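Local structure of beta-glucuronidase (Dictyoglomus thermophilum, 6XXW) at residues Asp148-Gly153 with Leu388-Glu393; Lys197-Ile202 with Asp402-Ser407; Ile394-Ile399 with Arg436-Thr441. The protein probably hydrolyses beta-D-glucuronides, as expected of a beta-glucuronidase of glycoside hydrolase family 2. One frame throughout, in Å; residues are numbered along the deposited sequence.

In the fold
Helix 385-402 of the TIM barrel joins the three contacts. Interaction 1 sets its first turns against a loop of the sugar-binding domain; interaction 3, centred about 15 Å away, packs its middle on helix 422-438. Interaction 2 follows its end, where Asp402-Ser407 meets the edge of strand 198-206 and a TRS probably from the crystallisation liquor. It is centred about 11 Å from interaction 3, with Ile202 CG2 touching Thr441 CG2 at 4.3 Å, and about 24 Å from the centre of interaction 1. In this family the acid/base is expected at the C-terminal end of the fourth barrel strand, here 408-415, so interaction 1 probably lies toward the catalytic face and interaction 2 toward the opposite one.

Interaction 1: Asp148-Gly153 with Leu388-Glu393; sequences DVLPPG and LEHHLE
Val149 and His390 bring the two backbones closest, their CA atoms 6.7 Å apart, with Leu150 and His391 next in register. Asp148-Gly153 has no regular secondary structure, and a cis peptide bond precedes Pro151; Leu388-Glu393 is helical throughout. No direct hydrogen bond joins the segments, so the contact rests mainly on two histidine rings, one leucine and a water.

Leu150 reaches the helix with its CG and CD1. Leu150 CD1 sits over one face of the His391 imidazole, 3.9 Å from the centroid and displaced toward the rim, a CH-pi contact in which the two side chains cross at about a right angle. In this ring ND1 is bonded to Tyr427 OH and NE2 only weakly to Val413 O, which probably limits its rotation under the methyl.

His390 slides past Leu150 in the opposite direction. With CG anti to the backbone N (chi1 179°), the ring is carried out from the helix to the loop backbone, where His390 CD2 comes within 3.5 Å of Leu150 N. Leu150 CB lies in the ring plane at its edge, while Val149 CG2 approaches His390 NE2 obliquely at 3.9 Å. One water completes the link: it donates to Leu150 O at 2.6 Å and is hydrogen-bonded to His390 NE2 at 3.1 Å.

The loop leads from strand 134-142 into strand 153-157 of the sugar-binding domain. Lys115 of strand 109-115 binds Asp148 O and touches His390, and on the barrel side His391 rests against Val431 of helix 422-438, which places the contact at a buried seam between the two domains.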
loop_
_atom_site.group_PDB
_atom_site.type_symbol
_atom_site.label_atom_id
_atom_site.label_comp_id
_atom_site.label_asym_id
_atom_site.label_seq_id
_atom_site.Cartn_x
_atom_site.Cartn_y
_atom_site.Cartn_z
ATOM N N ASP A 148 34.825 -19.552 -10.178
ATOM C CA ASP A 148 35.497 -20.307 -9.125
ATOM C C ASP A 148 35.436 -19.621 -7.763
ATOM O O ASP A 148 36.213 -19.965 -6.872
ATOM C CB ASP A 148 36.948 -20.618 -9.487
ATOM C CG ASP A 148 37.686 -19.429 -10.011
ATOM O OD1 ASP A 148 37.336 -18.292 -9.637
ATOM O OD2 ASP A 148 38.622 -19.640 -10.812
ATOM N N VAL A 149 34.533 -18.671 -7.578
ATOM C CA VAL A 149 34.172 -18.210 -6.241
ATOM C C VAL A 149 32.739 -18.659 -5.998
ATOM O O VAL A 149 31.982 -18.915 -6.938
ATOM C CB VAL A 149 34.321 -16.682 -6.073
ATOM C CG1 VAL A 149 33.119 -15.963 -6.670
ATOM C CG2 VAL A 149 34.511 -16.303 -4.587
ATOM N N LEU A 150 32.365 -18.767 -4.720
ATOM C CA LEU A 150 31.009 -19.132 -4.332
ATOM C C LEU A 150 30.372 -17.979 -3.567
ATOM O O LEU A 150 30.942 -17.512 -2.571
ATOM C CB LEU A 150 30.984 -20.396 -3.459
ATOM C CG LEU A 150 31.430 -21.694 -4.148
ATOM C CD1 LEU A 150 31.592 -22.792 -3.121
ATOM C CD2 LEU A 150 30.426 -22.119 -5.225
ATOM N N PRO A 151 29.196 -17.499 -3.980
ATOM C CA PRO A 151 28.448 -17.981 -5.144
ATOM C C PRO A 151 29.029 -17.468 -6.461
ATOM O O PRO A 151 29.588 -16.374 -6.497
ATOM C CB PRO A 151 27.047 -17.407 -4.917
ATOM C CG PRO A 151 27.304 -16.123 -4.215
ATOM C CD PRO A 151 28.500 -16.394 -3.297
ATOM N N PRO A 152 28.889 -18.256 -7.520
ATOM C CA PRO A 152 29.516 -17.912 -8.799
ATOM C C PRO A 152 28.699 -16.947 -9.655
ATOM O O PRO A 152 27.497 -16.744 -9.475
ATOM C CB PRO A 152 29.626 -19.271 -9.496
ATOM C CG PRO A 152 28.385 -19.997 -9.027
ATOM C CD PRO A 152 28.262 -19.594 -7.556
ATOM N N GLY A 153 29.398 -16.376 -10.627
ATOM C CA GLY A 153 28.821 -15.493 -11.622
ATOM C C GLY A 153 29.891 -15.197 -12.644
ATOM O O GLY A 153 30.989 -15.752 -12.594
ATOM N N LEU A 388 35.717 -26.462 -6.979
ATOM C CA LEU A 388 35.707 -27.496 -5.951
ATOM C C LEU A 388 36.735 -27.194 -4.869
ATOM O O LEU A 388 36.436 -27.274 -3.671
ATOM C CB LEU A 388 35.966 -28.857 -6.590
ATOM C CG LEU A 388 36.077 -30.040 -5.631
ATOM C CD1 LEU A 388 34.778 -30.168 -4.805
ATOM C CD2 LEU A 388 36.392 -31.324 -6.416
ATOM N N GLU A 389 37.953 -26.825 -5.281
ATOM C CA GLU A 389 38.991 -26.457 -4.325
ATOM C C GLU A 389 38.515 -25.356 -3.380
ATOM O O GLU A 389 38.726 -25.431 -2.166
ATOM C CB GLU A 389 40.246 -26.013 -5.080
ATOM C CG GLU A 389 41.505 -25.986 -4.234
ATOM C CD GLU A 389 42.090 -27.372 -4.022
ATOM O OE1 GLU A 389 41.479 -28.356 -4.497
ATOM O OE2 GLU A 389 43.163 -27.476 -3.385
ATOM N N HIS A 390 37.868 -24.319 -3.925
ATOM C CA HIS A 390 37.343 -23.243 -3.084
ATOM C C HIS A 390 36.251 -23.757 -2.154
ATOM O O HIS A 390 36.223 -23.417 -0.964
ATOM C CB HIS A 390 36.806 -22.104 -3.959
ATOM C CG HIS A 390 36.215 -20.966 -3.177
ATOM N ND1 HIS A 390 36.967 -20.183 -2.328
ATOM C CD2 HIS A 390 34.954 -20.467 -3.132
ATOM C CE1 HIS A 390 36.193 -19.257 -1.783
ATOM N NE2 HIS A 390 34.966 -19.408 -2.253
ATOM N N HIS A 391 35.340 -24.578 -2.683
ATOM C CA HIS A 391 34.267 -25.135 -1.864
ATOM C C HIS A 391 34.828 -25.927 -0.685
ATOM O O HIS A 391 34.345 -25.800 0.451
ATOM C CB HIS A 391 33.376 -26.004 -2.750
ATOM C CG HIS A 391 31.991 -26.234 -2.220
ATOM N ND1 HIS A 391 30.939 -26.590 -3.044
ATOM C CD2 HIS A 391 31.489 -26.205 -0.962
ATOM C CE1 HIS A 391 29.850 -26.759 -2.316
ATOM N NE2 HIS A 391 30.152 -26.518 -1.051
ATOM N N LEU A 392 35.855 -26.744 -0.932
ATOM C CA LEU A 392 36.457 -27.527 0.146
ATOM C C LEU A 392 37.123 -26.629 1.180
ATOM O O LEU A 392 37.036 -26.888 2.387
ATOM C CB LEU A 392 37.476 -28.520 -0.422
ATOM C CG LEU A 392 36.914 -29.583 -1.365
ATOM C CD1 LEU A 392 38.047 -30.302 -2.122
ATOM C CD2 LEU A 392 36.001 -30.580 -0.641
ATOM N N GLU A 393 37.821 -25.584 0.731
ATOM C CA GLU A 393 38.398 -24.642 1.689
ATOM C C GLU A 393 37.306 -23.937 2.488
ATOM O O GLU A 393 37.470 -23.677 3.690
ATOM C CB GLU A 393 39.292 -23.633 0.964
ATOM C CG GLU A 393 40.448 -24.309 0.222
ATOM C CD GLU A 393 41.461 -23.331 -0.361
ATOM O OE1 GLU A 393 41.144 -22.674 -1.374
ATOM O OE2 GLU A 393 42.584 -23.239 0.183
HETATM O O HOH W 1 32.616 -18.222 -0.672
#

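Interaction 2: Lys197-Ile202 with Asp402-Ser407; sequences KDFSVI and DKNHPS. With TRS (2-amino-2-hydroxymethyl-propane-1,3-diol), chain H.
Asn404 grips the edge of strand 198-206 with both ends of its amide, presented with Lys403 by a type I turn from Asp402 to His405. Asn404 ND2 donates to Phe199 O at 2.8 Å in a fairly straight bond (161°), and Val201 N donates to Asn404 OD1 at 3.0 Å. Phe199 O lies in the plane of the Asn404 amide, but ND2 stands above the plane of the Phe199 carbonyl. Packing is tight here: the amide lies nearly parallel to the Phe199 ring, 9° between planes, with Asn404 ND2 over the ring face 3.5 Å from Phe199 CE2.

Lys403 forms the more open side. Its chain runs past Ser200, Lys403 CE 3.3 Å from Ser200 OG, then bends at the end (chi4 -81°) to form a salt bridge from Lys403 NZ to Asp198 OD2 at 2.7 Å, on the syn side of the carboxylate. NZ also binds Ala400 O near the end of helix 385-402. At the other end a TRS molecule, probably from the crystallisation liquor, donates from O1 to Val201 O at 2.6 Å and from O2 to Asn404 O.

The strand's other edge pairs with strand 209-217, so the asparagine serves Phe199 and Val201 much as a neighbouring strand would. Each end of the buried amide has a backbone partner, while the charged pair ties this outer strand to the barrel where the surface is more open.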
loop_
_atom_site.group_PDB
_atom_site.type_symbol
_atom_site.label_atom_id
_atom_site.label_comp_id
_atom_site.label_asym_id
_atom_site.label_seq_id
_atom_site.Cartn_x
_atom_site.Cartn_y
_atom_site.Cartn_z
ATOM N N LYS A 197 44.817 -20.476 20.757
ATOM C CA LYS A 197 44.558 -20.218 19.345
ATOM C C LYS A 197 43.189 -20.721 18.911
ATOM O O LYS A 197 42.531 -20.088 18.078
ATOM C CB LYS A 197 45.635 -20.870 18.473
ATOM C CG LYS A 197 47.055 -20.315 18.670
ATOM C CD LYS A 197 48.033 -20.962 17.678
ATOM C CE LYS A 197 47.492 -20.885 16.251
ATOM N NZ LYS A 197 48.525 -21.148 15.192
ATOM N N ASP A 198 42.762 -21.852 19.458
ATOM C CA ASP A 198 41.512 -22.498 19.084
ATOM C C ASP A 198 41.229 -23.555 20.140
ATOM O O ASP A 198 42.097 -23.906 20.939
ATOM C CB ASP A 198 41.598 -23.121 17.682
ATOM C CG ASP A 198 40.238 -23.291 17.028
ATOM O OD1 ASP A 198 39.250 -22.708 17.505
ATOM O OD2 ASP A 198 40.157 -24.017 16.024
ATOM N N PHE A 199 40.001 -24.057 20.144
ATOM C CA PHE A 199 39.711 -25.250 20.915
ATOM C C PHE A 199 38.516 -25.927 20.272
ATOM O O PHE A 199 37.739 -25.296 19.556
ATOM C CB PHE A 199 39.439 -24.923 22.391
ATOM C CG PHE A 199 38.222 -24.084 22.589
ATOM C CD1 PHE A 199 38.305 -22.698 22.529
ATOM C CD2 PHE A 199 36.991 -24.667 22.817
ATOM C CE1 PHE A 199 37.174 -21.916 22.683
ATOM C CE2 PHE A 199 35.842 -23.874 22.975
ATOM C CZ PHE A 199 35.945 -22.506 22.905
ATOM N N SER A 200 38.387 -27.217 20.528
ATOM C CA SER A 200 37.265 -28.010 20.056
ATOM C C SER A 200 36.556 -28.604 21.257
ATOM O O SER A 200 37.202 -29.053 22.208
ATOM C CB SER A 200 37.717 -29.132 19.119
ATOM O OG SER A 200 38.201 -28.589 17.907
ATOM N N VAL A 201 35.227 -28.594 21.208
ATOM C CA VAL A 201 34.392 -29.175 22.245
ATOM C C VAL A 201 33.423 -30.149 21.588
ATOM O O VAL A 201 32.838 -29.841 20.543
ATOM C CB VAL A 201 33.643 -28.077 23.029
ATOM C CG1 VAL A 201 32.509 -28.663 23.811
ATOM C CG2 VAL A 201 34.613 -27.382 23.973
ATOM N N ILE A 202 33.284 -31.333 22.173
ATOM C CA ILE A 202 32.254 -32.290 21.787
ATOM C C ILE A 202 31.532 -32.724 23.054
ATOM O O ILE A 202 32.169 -32.971 24.083
ATOM C CB ILE A 202 32.841 -33.511 21.049
ATOM C CG1 ILE A 202 33.571 -33.071 19.777
ATOM C CG2 ILE A 202 31.747 -34.508 20.703
ATOM C CD1 ILE A 202 34.556 -34.105 19.250
ATOM N N ASP A 402 32.551 -22.469 13.374
ATOM C CA ASP A 402 31.272 -22.679 14.044
ATOM C C ASP A 402 31.145 -24.022 14.748
ATOM O O ASP A 402 30.078 -24.305 15.312
ATOM C CB ASP A 402 30.135 -22.497 13.030
ATOM C CG ASP A 402 30.054 -21.067 12.527
ATOM O OD1 ASP A 402 30.667 -20.185 13.167
ATOM O OD2 ASP A 402 29.397 -20.803 11.507
ATOM N N LYS A 403 32.215 -24.827 14.784
ATOM C CA LYS A 403 32.141 -26.186 15.321
ATOM C C LYS A 403 31.661 -26.254 16.768
ATOM O O LYS A 403 31.155 -27.304 17.179
ATOM C CB LYS A 403 33.518 -26.872 15.234
ATOM C CG LYS A 403 34.641 -26.048 15.917
ATOM C CD LYS A 403 35.993 -26.715 15.818
ATOM C CE LYS A 403 37.091 -25.871 16.479
ATOM N NZ LYS A 403 37.607 -24.758 15.633
ATOM N N ASN A 404 31.808 -25.181 17.554
ATOM C CA ASN A 404 31.464 -25.213 18.980
ATOM C C ASN A 404 30.105 -24.582 19.318
ATOM O O ASN A 404 29.768 -24.469 20.503
ATOM C CB ASN A 404 32.569 -24.540 19.800
ATOM C CG ASN A 404 33.885 -25.287 19.686
ATOM O OD1 ASN A 404 33.889 -26.507 19.588
ATOM N ND2 ASN A 404 34.998 -24.557 19.659
ATOM N N HIS A 405 29.305 -24.197 18.323
ATOM C CA HIS A 405 27.982 -23.643 18.601
ATOM C C HIS A 405 26.975 -24.775 18.765
ATOM O O HIS A 405 26.813 -25.587 17.840
ATOM C CB HIS A 405 27.532 -22.712 17.480
ATOM C CG HIS A 405 28.204 -21.376 17.497
ATOM N ND1 HIS A 405 27.912 -20.409 18.437
ATOM C CD2 HIS A 405 29.158 -20.846 16.694
ATOM C CE1 HIS A 405 28.656 -19.339 18.212
ATOM N NE2 HIS A 405 29.419 -19.579 17.160
ATOM N N PRO A 406 26.274 -24.866 19.895
ATOM C CA PRO A 406 25.218 -25.889 20.008
ATOM C C PRO A 406 24.080 -25.691 19.011
ATOM O O PRO A 406 23.445 -26.672 18.602
ATOM C CB PRO A 406 24.738 -25.740 21.466
ATOM C CG PRO A 406 25.065 -24.313 21.834
ATOM C CD PRO A 406 26.342 -23.979 21.075
ATOM N N SER A 407 23.836 -24.453 18.581
ATOM C CA SER A 407 22.693 -24.167 17.719
ATOM C C SER A 407 22.855 -24.764 16.323
ATOM O O SER A 407 21.849 -25.117 15.692
ATOM C CB SER A 407 22.474 -22.653 17.622
ATOM O OG SER A 407 23.581 -22.004 16.988
HETATM C C TRS H . 28.804 -28.260 21.233
HETATM C C1 TRS H . 29.617 -27.929 19.996
HETATM C C2 TRS H . 27.923 -27.098 21.626
HETATM C C3 TRS H . 27.938 -29.459 20.932
HETATM N N TRS H . 29.675 -28.514 22.379
HETATM O O1 TRS H . 30.501 -28.983 19.679
HETATM O O2 TRS H . 28.589 -26.269 22.536
HETATM O O3 TRS H . 27.134 -29.709 22.053
#

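Interaction 3: Ile394-Ile399 with Arg436-Thr441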
loop_
_atom_site.group_PDB
_atom_site.type_symbol
_atom_site.label_atom_id
_atom_site.label_comp_id
_atom_site.label_asym_id
_atom_site.label_seq_id
_atom_site.Cartn_x
_atom_site.Cartn_y
_atom_site.Cartn_z
ATOM N N ILE A 394 36.181 -23.629 1.837
ATOM C CA ILE A 394 35.062 -22.987 2.531
ATOM C C ILE A 394 34.539 -23.878 3.653
ATOM O O ILE A 394 34.314 -23.419 4.781
ATOM C CB ILE A 394 33.942 -22.635 1.535
ATOM C CG1 ILE A 394 34.337 -21.426 0.681
ATOM C CG2 ILE A 394 32.608 -22.406 2.277
ATOM C CD1 ILE A 394 34.814 -20.245 1.475
ATOM N N MET A 395 34.310 -25.161 3.358
ATOM C CA MET A 395 33.839 -26.078 4.398
ATOM C C MET A 395 34.818 -26.138 5.566
ATOM O O MET A 395 34.404 -26.207 6.731
ATOM C CB MET A 395 33.617 -27.490 3.832
ATOM C CG MET A 395 32.660 -27.599 2.647
ATOM S SD MET A 395 31.083 -26.734 2.913
ATOM C CE MET A 395 30.472 -27.527 4.397
ATOM N N ARG A 396 36.123 -26.121 5.279
ATOM C CA ARG A 396 37.100 -26.126 6.366
ATOM C C ARG A 396 37.002 -24.852 7.198
ATOM O O ARG A 396 37.005 -24.914 8.430
ATOM C CB ARG A 396 38.513 -26.310 5.811
ATOM C CG ARG A 396 38.687 -27.609 5.045
ATOM C CD ARG A 396 40.064 -27.730 4.380
ATOM N NE ARG A 396 40.120 -28.817 3.397
ATOM C CZ ARG A 396 40.550 -28.672 2.146
ATOM N NH1 ARG A 396 40.942 -27.482 1.713
ATOM N NH2 ARG A 396 40.580 -29.712 1.318
ATOM N N GLU A 397 36.891 -23.689 6.543
ATOM C CA GLU A 397 36.786 -22.424 7.273
ATOM C C GLU A 397 35.493 -22.352 8.079
ATOM O O GLU A 397 35.455 -21.784 9.184
ATOM C CB GLU A 397 36.832 -21.242 6.302
ATOM C CG GLU A 397 38.153 -21.024 5.569
ATOM C CD GLU A 397 38.123 -19.798 4.653
ATOM O OE1 GLU A 397 37.469 -18.790 5.002
ATOM O OE2 GLU A 397 38.763 -19.835 3.582
ATOM N N LEU A 398 34.415 -22.886 7.519
ATOM C CA LEU A 398 33.105 -22.774 8.149
ATOM C C LEU A 398 33.023 -23.648 9.391
ATOM O O LEU A 398 32.585 -23.200 10.454
ATOM C CB LEU A 398 32.029 -23.158 7.136
ATOM C CG LEU A 398 30.598 -23.332 7.633
ATOM C CD1 LEU A 398 30.072 -22.039 8.243
ATOM C CD2 LEU A 398 29.710 -23.799 6.481
ATOM N N ILE A 399 33.458 -24.900 9.278
ATOM C CA ILE A 399 33.449 -25.780 10.436
ATOM C C ILE A 399 34.425 -25.282 11.497
ATOM O O ILE A 399 34.130 -25.330 12.697
ATOM C CB ILE A 399 33.738 -27.225 9.982
ATOM C CG1 ILE A 399 32.567 -27.712 9.112
ATOM C CG2 ILE A 399 33.977 -28.138 11.181
ATOM C CD1 ILE A 399 32.787 -29.054 8.453
ATOM N N ARG A 436 32.145 -34.438 6.153
ATOM C CA ARG A 436 31.999 -35.451 7.192
ATOM C C ARG A 436 33.323 -35.710 7.897
ATOM O O ARG A 436 33.353 -35.934 9.115
ATOM C CB ARG A 436 31.448 -36.742 6.583
ATOM C CG ARG A 436 30.718 -37.642 7.567
ATOM C CD ARG A 436 31.463 -38.944 7.791
ATOM N NE ARG A 436 31.529 -39.752 6.576
ATOM C CZ ARG A 436 31.212 -41.043 6.520
ATOM N NH1 ARG A 436 30.802 -41.674 7.611
ATOM N NH2 ARG A 436 31.302 -41.703 5.369
ATOM N N ARG A 437 34.429 -35.682 7.145
ATOM C CA ARG A 437 35.746 -35.872 7.745
ATOM C C ARG A 437 36.072 -34.744 8.712
ATOM O O ARG A 437 36.649 -34.976 9.780
ATOM C CB ARG A 437 36.812 -35.950 6.650
ATOM C CG ARG A 437 38.207 -36.202 7.181
ATOM C CD ARG A 437 39.255 -35.959 6.107
ATOM N NE ARG A 437 39.483 -34.535 5.894
ATOM C CZ ARG A 437 40.330 -33.811 6.614
ATOM N NH1 ARG A 437 41.017 -34.390 7.589
ATOM N NH2 ARG A 437 40.490 -32.516 6.363
ATOM N N LEU A 438 35.700 -33.516 8.348
ATOM C CA LEU A 438 35.960 -32.359 9.198
ATOM C C LEU A 438 35.079 -32.346 10.438
ATOM O O LEU A 438 35.520 -31.885 11.499
ATOM C CB LEU A 438 35.752 -31.072 8.406
ATOM C CG LEU A 438 36.733 -30.781 7.275
ATOM C CD1 LEU A 438 36.113 -29.776 6.308
ATOM C CD2 LEU A 438 38.072 -30.299 7.818
ATOM N N ASP A 439 33.836 -32.820 10.334
ATOM C CA ASP A 439 32.920 -32.797 11.474
ATOM C C ASP A 439 32.010 -34.019 11.458
ATOM O O ASP A 439 30.887 -33.972 10.939
ATOM C CB ASP A 439 32.088 -31.516 11.497
ATOM C CG ASP A 439 31.163 -31.454 12.708
ATOM O OD1 ASP A 439 31.394 -32.244 13.658
ATOM O OD2 ASP A 439 30.213 -30.630 12.709
ATOM N N PRO A 440 32.445 -35.130 12.062
ATOM C CA PRO A 440 31.563 -36.302 12.143
ATOM C C PRO A 440 30.437 -36.166 13.152
ATOM O O PRO A 440 29.684 -37.127 13.315
ATOM C CB PRO A 440 32.515 -37.433 12.553
ATOM C CG PRO A 440 33.628 -36.754 13.253
ATOM C CD PRO A 440 33.792 -35.410 12.595
ATOM N N THR A 441 30.276 -35.024 13.829
ATOM C CA THR A 441 29.307 -34.916 14.916
ATOM C C THR A 441 27.963 -34.329 14.485
ATOM O O THR A 441 27.054 -34.256 15.314
ATOM C CB THR A 441 29.871 -34.075 16.077
ATOM O OG1 THR A 441 29.858 -32.681 15.739
ATOM C CG2 THR A 441 31.295 -34.504 16.457
#
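Leu438 and Ile399 form the apolar part of this contact between 385-402 and 422-438, two successive helices of the (beta/alpha)8 barrel, with no hydrogen bond from one segment to the other. Ile399 CD1 presses on Leu438 CB at 3.6 Å; its CG1 stands anti to the carbonyl carbon (chi1 -66°), which turns the delta methyl to the second helix. The gamma methyl, Ile399 CG2, meets Asp439 CB at 3.9 Å. Further out, Leu438 CD1 lies against the aliphatic part of Arg396, 3.6 Å from Arg396 CG, and brushes Met395 CB more loosely.

Hydrogen bonds shape the turn that follows the second helix. Asp439, the first residue to leave helical torsions, accepts with OD1 from Thr441 N at 3.0 Å, an Asx turn, and from Thr441 OG1 at 2.6 Å. The hydroxyl uses the syn lone pair, whereas the backbone N-H comes from above the carboxylate plane.

Charges lie at the margins. Arg396 NE and Arg437 NH2, 4.8 Å apart, both form salt bridges with Glu434 OE2, so the carboxylate between them probably offsets their like charge. Asp439 OD2 pairs with Arg442 NH1 and takes a hydrogen bond from Trp411 NE1 of strand 408-415.

Replacing Asp439 by an alanine would probably leave Thr441 and Trp411 without their acceptor and Arg442 without its salt-bridge mate. The chemistry implies a division of labour at this buried carboxylate: OD1 holds the turn after the helix, OD2 joins that turn to Arg442 and to Trp411 of the barrel strand, and CB supplies apolar surface to the neighbouring helix.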